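PDB 6C87: Rab GDP dissociation inhibitor alpha from Naegleria fowleri, which probably binds prenylated, GDP-bound Rab GTPases, slowing their release of nucleotide and withdrawing them from membranes for recycling. Local coordinates for residues T20-C25 with G242-V247; V96-M101 with S423-I428; K69-L74 with I387-V392. One frame throughout, in Å; residues are numbered along the deposited sequence.

How the interactions relate
Along the chain the six segments come as 20-25, 69-74, 96-101, 242-247, 387-392 and 423-428, so each interaction joins an early segment to a late one and every pair of interactions crosses in sequence. Interactions 1 and 2 are neighbours, their centres 12 Å apart. Helix 22-33 links them: Leu22 and Cys25 touch helix 243-254, while Thr23 packs on Ile428 and Cys424 of helix 422-436. Interaction 3 stands apart, its centre 27 Å from interaction 1 and 34 Å from interaction 2, on a strand of the mixed sheet. A helical core beside the Rossmann-like parallel sheet and a remote sheet edge are thus both closed by sequence-distant pairings.

Interaction 1 of 3, residues T20-C25 with G242-V247; sequences TGLTEC and GELPQV
Leu22 lays its branched end over the side chain of Leu244, the two crossing at a slant. Its CD1 lies 3.9 Å from Leu244 CB, and its CD2 comes within 4.1 Å of Leu244 CD1, so both methyls share in the overlap. The first torsion explains the reach: with CG turned opposite the backbone N (chi1 -179°), Leu22 sends its end across to a helix that its CB does not face directly. One turn on, Cys25 does face that helix, and its SG rests against helix 243-254, 4.1 Å from Pro245 CB. Here the backbones are closest, with 6.3 Å between Cys25 CA and Pro245 CA. The proline ring reaches back along the loop as well, its CG 4.1 Å from Thr20 O.

The arrangement belongs to the opening of a Rossmann-like beta-alpha-beta unit. Strand 15-18 runs through a glycine-containing turn into helix 22-33, and strand 38-41 follows beside the first strand in the parallel sheet. Gly21 is the N-cap of the helix, and its O accepts the N-H of Cys25 at 3.1 Å, fixing the turn from which Leu22 and Cys25 project on the side of helix 243-254. Thr20 OG1 is hydrogen-bonded to Asp42 OD2 and accepts the N-H of Gly48, which ties this loop to the region following strand 38-41. Met109 adds to the cover of Leu244, and Tyr47 to that of Pro245.

No hydrogen bond passes between 20-25 and 242-247. Leucine carbons, a sulfur and a proline ring, with the carbonyl of Thr20 beside the ring, make up the buried seam, which implies that the two helical segments are held together by shape and by exclusion of water rather than by directed polar bonds.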
loop_
_atom_site.group_PDB
_atom_site.type_symbol
_atom_site.label_atom_id
_atom_site.label_comp_id
_atom_site.label_asym_id
_atom_site.label_seq_id
_atom_site.Cartn_x
_atom_site.Cartn_y
_atom_site.Cartn_z
ATOM N N THR A 20 -27.059 -13.929 10.560
ATOM C CA THR A 20 -27.100 -12.469 10.600
ATOM C C THR A 20 -26.457 -11.907 11.866
ATOM O O THR A 20 -26.847 -10.839 12.340
ATOM C CB THR A 20 -28.527 -11.929 10.469
ATOM O OG1 THR A 20 -29.388 -12.555 11.432
ATOM C CG2 THR A 20 -29.062 -12.187 9.060
ATOM N N GLY A 21 -25.466 -12.597 12.430
ATOM C CA GLY A 21 -24.569 -11.925 13.347
ATOM C C GLY A 21 -23.839 -10.798 12.646
ATOM O O GLY A 21 -23.767 -10.744 11.415
ATOM N N LEU A 22 -23.272 -9.885 13.432
ATOM C CA LEU A 22 -22.699 -8.686 12.824
ATOM C C LEU A 22 -21.608 -9.037 11.823
ATOM O O LEU A 22 -21.539 -8.440 10.743
ATOM C CB LEU A 22 -22.156 -7.735 13.890
ATOM C CG LEU A 22 -21.568 -6.451 13.290
ATOM C CD1 LEU A 22 -22.588 -5.719 12.430
ATOM C CD2 LEU A 22 -21.023 -5.525 14.362
ATOM N N THR A 23 -20.756 -10.009 12.158
ATOM C CA THR A 23 -19.661 -10.375 11.268
ATOM C C THR A 23 -20.167 -10.751 9.882
ATOM O O THR A 23 -19.632 -10.289 8.865
ATOM C CB THR A 23 -18.858 -11.524 11.872
ATOM O OG1 THR A 23 -18.221 -11.070 13.074
ATOM C CG2 THR A 23 -17.790 -12.004 10.882
ATOM N N GLU A 24 -21.204 -11.587 9.820
ATOM C CA GLU A 24 -21.752 -11.978 8.524
ATOM C C GLU A 24 -22.392 -10.793 7.808
ATOM O O GLU A 24 -22.229 -10.632 6.592
ATOM C CB GLU A 24 -22.760 -13.115 8.705
ATOM C CG GLU A 24 -22.152 -14.509 8.896
ATOM C CD GLU A 24 -21.397 -14.686 10.214
ATOM O OE1 GLU A 24 -21.843 -14.152 11.254
ATOM O OE2 GLU A 24 -20.355 -15.377 10.203
ATOM N N CYS A 25 -23.101 -9.937 8.549
ATOM C CA CYS A 25 -23.740 -8.777 7.937
ATOM C C CYS A 25 -22.713 -7.847 7.298
ATOM O O CYS A 25 -22.956 -7.294 6.220
ATOM C CB CYS A 25 -24.574 -8.031 8.980
ATOM S SG CYS A 25 -26.078 -8.901 9.529
ATOM N N GLY A 242 -29.150 -4.214 17.449
ATOM C CA GLY A 242 -30.154 -4.742 16.537
ATOM C C GLY A 242 -30.414 -3.856 15.327
ATOM O O GLY A 242 -31.007 -4.323 14.345
ATOM N N GLU A 243 -29.955 -2.603 15.363
ATOM C CA GLU A 243 -30.117 -1.718 14.220
ATOM C C GLU A 243 -29.213 -2.116 13.065
ATOM O O GLU A 243 -29.570 -1.904 11.902
ATOM C CB GLU A 243 -29.812 -0.280 14.644
ATOM C CG GLU A 243 -30.763 0.257 15.685
ATOM C CD GLU A 243 -32.130 0.541 15.106
ATOM O OE1 GLU A 243 -32.260 1.545 14.366
ATOM O OE2 GLU A 243 -33.059 -0.258 15.361
ATOM N N LEU A 244 -28.070 -2.725 13.356
ATOM C CA LEU A 244 -27.108 -3.029 12.299
ATOM C C LEU A 244 -27.636 -4.033 11.283
ATOM O O LEU A 244 -27.490 -3.783 10.073
ATOM C CB LEU A 244 -25.785 -3.475 12.933
ATOM C CG LEU A 244 -24.989 -2.268 13.448
ATOM C CD1 LEU A 244 -23.970 -2.653 14.492
ATOM C CD2 LEU A 244 -24.308 -1.556 12.274
ATOM N N PRO A 245 -28.234 -5.165 11.667
ATOM C CA PRO A 245 -28.798 -6.041 10.629
ATOM C C PRO A 245 -29.883 -5.363 9.820
ATOM O O PRO A 245 -30.039 -5.662 8.628
ATOM C CB PRO A 245 -29.349 -7.232 11.429
ATOM C CG PRO A 245 -28.606 -7.208 12.706
ATOM C CD PRO A 245 -28.384 -5.757 13.008
ATOM N N GLN A 246 -30.613 -4.422 10.421
ATOM C CA GLN A 246 -31.697 -3.771 9.698
ATOM C C GLN A 246 -31.157 -2.930 8.549
ATOM O O GLN A 246 -31.650 -3.024 7.416
ATOM C CB GLN A 246 -32.529 -2.920 10.651
ATOM C CG GLN A 246 -33.986 -3.337 10.732
ATOM C CD GLN A 246 -34.292 -4.117 11.993
ATOM O OE1 GLN A 246 -35.171 -4.979 12.003
ATOM N NE2 GLN A 246 -33.571 -3.812 13.071
ATOM N N VAL A 247 -30.127 -2.113 8.814
ATOM C CA VAL A 247 -29.575 -1.282 7.746
ATOM C C VAL A 247 -28.823 -2.142 6.735
ATOM O O VAL A 247 -28.849 -1.850 5.531
ATOM C CB VAL A 247 -28.697 -0.133 8.296
ATOM C CG1 VAL A 247 -29.540 0.854 9.103
ATOM C CG2 VAL A 247 -27.515 -0.648 9.115
#

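Interaction 2 of 3, residues V96-M101 with S423-I428; sequences VKILRM and SCAVDI
Ile428 donates its backbone N-H to Cys424 O at 3.0 Å, an ordinary helical bond that holds in place the turn against which Ile98 packs. On the other helix the matching bond runs from Arg100 N to Val96 O, also 3.0 Å. With the backbone amides thus engaged within their own helices, side-chain carbon does the work across the gap, and one methyl does nearly all of it.

That methyl is Ile98 CD1. The longer branch of Ile98 is stretched out (chi2 174°), which carries its terminal carbon into the angle between Ala425 and Ile428, residues three apart on helix 422-436. CD1 lies 4.2 Å from Ala425 CB and is equally distant from Ile428 CG2, while Ala425 O is 4.1 Å away, a plain van der Waals neighbour. Ile428 meets it with the short branch, and the two isoleucines approach at an oblique angle. Ile98 spans most of the gap to the small Ala425; the nearest pair of CA atoms, Ile98 CA and Ala425 CA, is 7.9 Å apart. It is a light contact of three buried residues, with no hydrogen bond between the segments.

Away from this seam, Arg100 is bonded through NH1 to Asn92, and its NH2 brings the helix into contact with a second subunit by bonding to the carbonyl of Asn227 there. Within the chain, the shared apolar group is completed by helix 22-33, whose Val26 touches both isoleucines and whose Leu30 touches Ile98. Trp442 adds cover to Ile98, and Ala425 also meets Lys94 and Leu95. Val96 and Leu99 pack on Leu89 of strand 89-90, so helix 94-102 touches both that strand and helix 422-436.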
loop_
_atom_site.group_PDB
_atom_site.type_symbol
_atom_site.label_atom_id
_atom_site.label_comp_id
_atom_site.label_asym_id
_atom_site.label_seq_id
_atom_site.Cartn_x
_atom_site.Cartn_y
_atom_site.Cartn_z
ATOM N N VAL A 96 -15.684 0.918 13.059
ATOM C CA VAL A 96 -16.287 2.159 12.583
ATOM C C VAL A 96 -15.830 2.458 11.157
ATOM O O VAL A 96 -16.614 2.933 10.322
ATOM C CB VAL A 96 -15.952 3.314 13.547
ATOM C CG1 VAL A 96 -16.279 4.655 12.916
ATOM C CG2 VAL A 96 -16.706 3.144 14.859
ATOM N N LYS A 97 -14.554 2.199 10.856
ATOM C CA LYS A 97 -14.057 2.453 9.507
ATOM C C LYS A 97 -14.635 1.467 8.499
ATOM O O LYS A 97 -14.987 1.855 7.378
ATOM C CB LYS A 97 -12.526 2.424 9.490
ATOM C CG LYS A 97 -11.905 3.668 10.116
ATOM C CD LYS A 97 -10.387 3.669 10.066
ATOM C CE LYS A 97 -9.840 4.943 10.690
ATOM N NZ LYS A 97 -8.381 5.106 10.467
ATOM N N ILE A 98 -14.772 0.194 8.883
ATOM C CA ILE A 98 -15.367 -0.784 7.979
ATOM C C ILE A 98 -16.832 -0.453 7.723
ATOM O O ILE A 98 -17.309 -0.526 6.584
ATOM C CB ILE A 98 -15.216 -2.202 8.549
ATOM C CG1 ILE A 98 -13.750 -2.529 8.813
ATOM C CG2 ILE A 98 -15.774 -3.214 7.570
ATOM C CD1 ILE A 98 -13.558 -3.873 9.513
ATOM N N LEU A 99 -17.567 -0.090 8.781
ATOM C CA LEU A 99 -18.964 0.307 8.635
ATOM C C LEU A 99 -19.107 1.502 7.702
ATOM O O LEU A 99 -20.058 1.574 6.915
ATOM C CB LEU A 99 -19.545 0.640 10.006
ATOM C CG LEU A 99 -19.740 -0.541 10.951
ATOM C CD1 LEU A 99 -20.294 -0.075 12.298
ATOM C CD2 LEU A 99 -20.656 -1.569 10.287
ATOM N N ARG A 100 -18.169 2.451 7.776
ATOM C CA ARG A 100 -18.205 3.593 6.870
ATOM C C ARG A 100 -17.999 3.165 5.425
ATOM O O ARG A 100 -18.618 3.726 4.514
ATOM C CB ARG A 100 -17.163 4.633 7.274
ATOM C CG ARG A 100 -17.599 5.552 8.407
ATOM C CD ARG A 100 -16.438 6.380 8.952
ATOM N NE ARG A 100 -16.773 6.963 10.246
ATOM C CZ ARG A 100 -15.894 7.522 11.076
ATOM N NH1 ARG A 100 -14.606 7.564 10.755
ATOM N NH2 ARG A 100 -16.306 8.027 12.237
ATOM N N MET A 101 -17.143 2.167 5.196
ATOM C CA MET A 101 -16.884 1.702 3.837
ATOM C C MET A 101 -18.143 1.153 3.176
ATOM O O MET A 101 -18.341 1.323 1.966
ATOM C CB MET A 101 -15.799 0.635 3.862
ATOM C CG MET A 101 -14.409 1.149 4.106
ATOM S SD MET A 101 -13.319 -0.272 4.239
ATOM C CE MET A 101 -12.987 -0.556 2.500
ATOM N N SER A 423 -11.713 -7.211 18.209
ATOM C CA SER A 423 -11.468 -8.586 17.795
ATOM C C SER A 423 -12.492 -9.037 16.756
ATOM O O SER A 423 -12.165 -9.820 15.853
ATOM C CB SER A 423 -11.440 -9.500 19.025
ATOM O OG SER A 423 -12.716 -9.637 19.611
ATOM N N CYS A 424 -13.728 -8.541 16.848
ATOM C CA CYS A 424 -14.692 -8.805 15.787
ATOM C C CYS A 424 -14.256 -8.170 14.465
ATOM O O CYS A 424 -14.359 -8.797 13.403
ATOM C CB CYS A 424 -16.073 -8.303 16.212
ATOM S SG CYS A 424 -17.236 -8.081 14.862
ATOM N N ALA A 425 -13.743 -6.933 14.512
ATOM C CA ALA A 425 -13.272 -6.269 13.295
ATOM C C ALA A 425 -12.067 -6.983 12.695
ATOM O O ALA A 425 -11.958 -7.104 11.465
ATOM C CB ALA A 425 -12.933 -4.805 13.584
ATOM N N VAL A 426 -11.147 -7.456 13.543
ATOM C CA VAL A 426 -10.006 -8.227 13.053
ATOM C C VAL A 426 -10.487 -9.493 12.346
ATOM O O VAL A 426 -9.934 -9.895 11.314
ATOM C CB VAL A 426 -9.031 -8.537 14.211
ATOM C CG1 VAL A 426 -8.014 -9.580 13.812
ATOM C CG2 VAL A 426 -8.312 -7.266 14.652
ATOM N N ASP A 427 -11.535 -10.134 12.879
ATOM C CA ASP A 427 -12.090 -11.314 12.218
ATOM C C ASP A 427 -12.707 -10.965 10.863
ATOM O O ASP A 427 -12.536 -11.712 9.893
ATOM C CB ASP A 427 -13.128 -11.990 13.114
ATOM C CG ASP A 427 -13.482 -13.391 12.644
ATOM O OD1 ASP A 427 -12.618 -14.033 12.009
ATOM O OD2 ASP A 427 -14.613 -13.854 12.910
ATOM N N ILE A 428 -13.421 -9.836 10.774
ATOM C CA ILE A 428 -14.026 -9.433 9.501
ATOM C C ILE A 428 -12.950 -9.191 8.451
ATOM O O ILE A 428 -13.041 -9.680 7.317
ATOM C CB ILE A 428 -14.897 -8.180 9.686
ATOM C CG1 ILE A 428 -16.185 -8.513 10.441
ATOM C CG2 ILE A 428 -15.185 -7.546 8.341
ATOM C CD1 ILE A 428 -16.913 -7.285 10.956
#

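Interaction 3 of 3, residues K69-L74 with I387-V392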
loop_
_atom_site.group_PDB
_atom_site.type_symbol
_atom_site.label_atom_id
_atom_site.label_comp_id
_atom_site.label_asym_id
_atom_site.label_seq_id
_atom_site.Cartn_x
_atom_site.Cartn_y
_atom_site.Cartn_z
ATOM N N LYS A 69 -43.987 -14.725 32.652
ATOM C CA LYS A 69 -44.274 -13.355 32.275
ATOM C C LYS A 69 -43.515 -12.383 33.175
ATOM O O LYS A 69 -43.377 -12.626 34.377
ATOM C CB LYS A 69 -45.782 -13.061 32.351
ATOM C CG LYS A 69 -46.651 -13.953 31.458
ATOM C CD LYS A 69 -46.261 -13.839 29.986
ATOM C CE LYS A 69 -46.309 -12.393 29.496
ATOM N NZ LYS A 69 -45.886 -12.271 28.072
ATOM N N PRO A 70 -42.996 -11.293 32.622
ATOM C CA PRO A 70 -42.205 -10.350 33.422
ATOM C C PRO A 70 -43.074 -9.583 34.401
ATOM O O PRO A 70 -44.198 -9.179 34.066
ATOM C CB PRO A 70 -41.598 -9.410 32.367
ATOM C CG PRO A 70 -41.758 -10.129 31.058
ATOM C CD PRO A 70 -42.982 -10.959 31.190
ATOM N N PRO A 71 -42.582 -9.343 35.616
ATOM C CA PRO A 71 -43.337 -8.523 36.572
ATOM C C PRO A 71 -43.452 -7.082 36.112
ATOM O O PRO A 71 -42.574 -6.542 35.434
ATOM C CB PRO A 71 -42.516 -8.627 37.862
ATOM C CG PRO A 71 -41.130 -8.975 37.407
ATOM C CD PRO A 71 -41.298 -9.811 36.170
ATOM N N ALA A 72 -44.553 -6.450 36.515
ATOM C CA ALA A 72 -44.831 -5.089 36.076
ATOM C C ALA A 72 -43.748 -4.113 36.528
ATOM O O ALA A 72 -43.487 -3.117 35.848
ATOM C CB ALA A 72 -46.202 -4.657 36.599
ATOM N N SER A 73 -43.081 -4.402 37.646
ATOM C CA SER A 73 -42.059 -3.506 38.173
ATOM C C SER A 73 -40.879 -3.317 37.220
ATOM O O SER A 73 -40.114 -2.358 37.378
ATOM C CB SER A 73 -41.565 -4.049 39.513
ATOM O OG SER A 73 -40.950 -5.318 39.347
ATOM N N LEU A 74 -40.713 -4.201 36.236
ATOM C CA LEU A 74 -39.626 -4.070 35.278
ATOM C C LEU A 74 -39.941 -3.107 34.146
ATOM O O LEU A 74 -39.020 -2.737 33.410
ATOM C CB LEU A 74 -39.261 -5.435 34.708
ATOM C CG LEU A 74 -38.555 -6.351 35.698
ATOM C CD1 LEU A 74 -38.407 -7.729 35.081
ATOM C CD2 LEU A 74 -37.186 -5.771 36.081
ATOM N N ILE A 387 -29.864 -6.078 42.367
ATOM C CA ILE A 387 -30.180 -6.430 40.984
ATOM C C ILE A 387 -31.648 -6.838 40.891
ATOM O O ILE A 387 -32.086 -7.765 41.582
ATOM C CB ILE A 387 -29.260 -7.555 40.472
ATOM C CG1 ILE A 387 -27.795 -7.105 40.515
ATOM C CG2 ILE A 387 -29.658 -7.987 39.066
ATOM C CD1 ILE A 387 -26.806 -8.199 40.184
ATOM N N ASP A 388 -32.397 -6.175 40.001
ATOM C CA ASP A 388 -33.826 -6.455 39.869
ATOM C C ASP A 388 -34.064 -7.813 39.228
ATOM O O ASP A 388 -34.889 -8.601 39.705
ATOM C CB ASP A 388 -34.503 -5.362 39.040
ATOM C CG ASP A 388 -34.667 -4.054 39.792
ATOM O OD1 ASP A 388 -34.220 -3.935 40.959
ATOM O OD2 ASP A 388 -35.248 -3.130 39.190
ATOM N N GLU A 389 -33.383 -8.080 38.119
ATOM C CA GLU A 389 -33.468 -9.333 37.383
ATOM C C GLU A 389 -32.106 -9.674 36.821
ATOM O O GLU A 389 -31.348 -8.785 36.415
ATOM C CB GLU A 389 -34.492 -9.307 36.237
ATOM C CG GLU A 389 -35.925 -9.413 36.678
ATOM C CD GLU A 389 -36.274 -10.792 37.205
ATOM O OE1 GLU A 389 -35.451 -11.724 37.044
ATOM O OE2 GLU A 389 -37.386 -10.945 37.758
ATOM N N LYS A 390 -31.797 -10.969 36.835
ATOM C CA LYS A 390 -30.510 -11.482 36.399
ATOM C C LYS A 390 -30.734 -12.680 35.482
ATOM O O LYS A 390 -31.479 -13.604 35.829
ATOM C CB LYS A 390 -29.663 -11.856 37.620
ATOM C CG LYS A 390 -28.287 -12.341 37.297
ATOM C CD LYS A 390 -27.538 -12.819 38.531
ATOM C CE LYS A 390 -28.368 -13.803 39.340
ATOM N NZ LYS A 390 -27.485 -14.693 40.131
ATOM N N PHE A 391 -30.068 -12.681 34.330
ATOM C CA PHE A 391 -30.167 -13.774 33.370
ATOM C C PHE A 391 -28.783 -14.330 33.074
ATOM O O PHE A 391 -27.887 -13.581 32.669
ATOM C CB PHE A 391 -30.804 -13.321 32.059
ATOM C CG PHE A 391 -32.091 -12.591 32.228
ATOM C CD1 PHE A 391 -33.287 -13.293 32.358
ATOM C CD2 PHE A 391 -32.116 -11.202 32.245
ATOM C CE1 PHE A 391 -34.495 -12.623 32.501
ATOM C CE2 PHE A 391 -33.322 -10.518 32.389
ATOM C CZ PHE A 391 -34.516 -11.237 32.518
ATOM N N VAL A 392 -28.619 -15.640 33.248
ATOM C CA VAL A 392 -27.343 -16.302 32.983
ATOM C C VAL A 392 -27.343 -16.835 31.555
ATOM O O VAL A 392 -28.167 -17.683 31.196
ATOM C CB VAL A 392 -27.075 -17.432 33.988
ATOM C CG1 VAL A 392 -25.781 -18.134 33.628
ATOM C CG2 VAL A 392 -26.977 -16.866 35.388
#
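Pro71, following a Pro70 that packs on Leu56, Asp57 and Phe60 of helix 56-64, is the first residue of segment 69-74 to meet 387-392: its ring carbon CG lies 4.2 Å from Glu389 OE2, a loose contact at the margin. The loop is thus braced against that helix as it arrives. From Ala72 the chain tightens into a single 3-10 turn, closed by the bond from Leu74 N to Pro71 O at 3.1 Å. Ser73 contributes its carbonyl, which accepts a hydrogen bond from Lys359 NZ.

The neighbouring strand, 389-400, pairs antiparallel with strand 302-315 in the large mixed sheet of the GDI fold, and the 69-74 loop packs beside Asp388 and Glu389 at that end of the sheet. Asp388 and Glu389 both bond through the backbone to Ile314.

Leu74, at the end of the turn, is the buried residue of the contact. The fork of its two methyls, CD1 and CD2, is turned toward Glu389 CG, with CD2 at 3.9 Å, and the two side chains cross at about a right angle. CD2 also reaches Asp388 CB at 4.0 Å, where the side chains run past one another in opposite senses. The leucine therefore uses the aliphatic parts of two acidic residues. A bend in Glu389 (chi2 -70°) turns its carboxylate aside from the chain's own line, and OE1 forms a salt bridge with Arg64; Asp388 OD2 is hydrogen-bonded to Ser316. Leu74 also touches Ile314 of strand 302-315, and the carbonyl O of Leu74 is hydrogen-bonded to the hydroxyl of Tyr80.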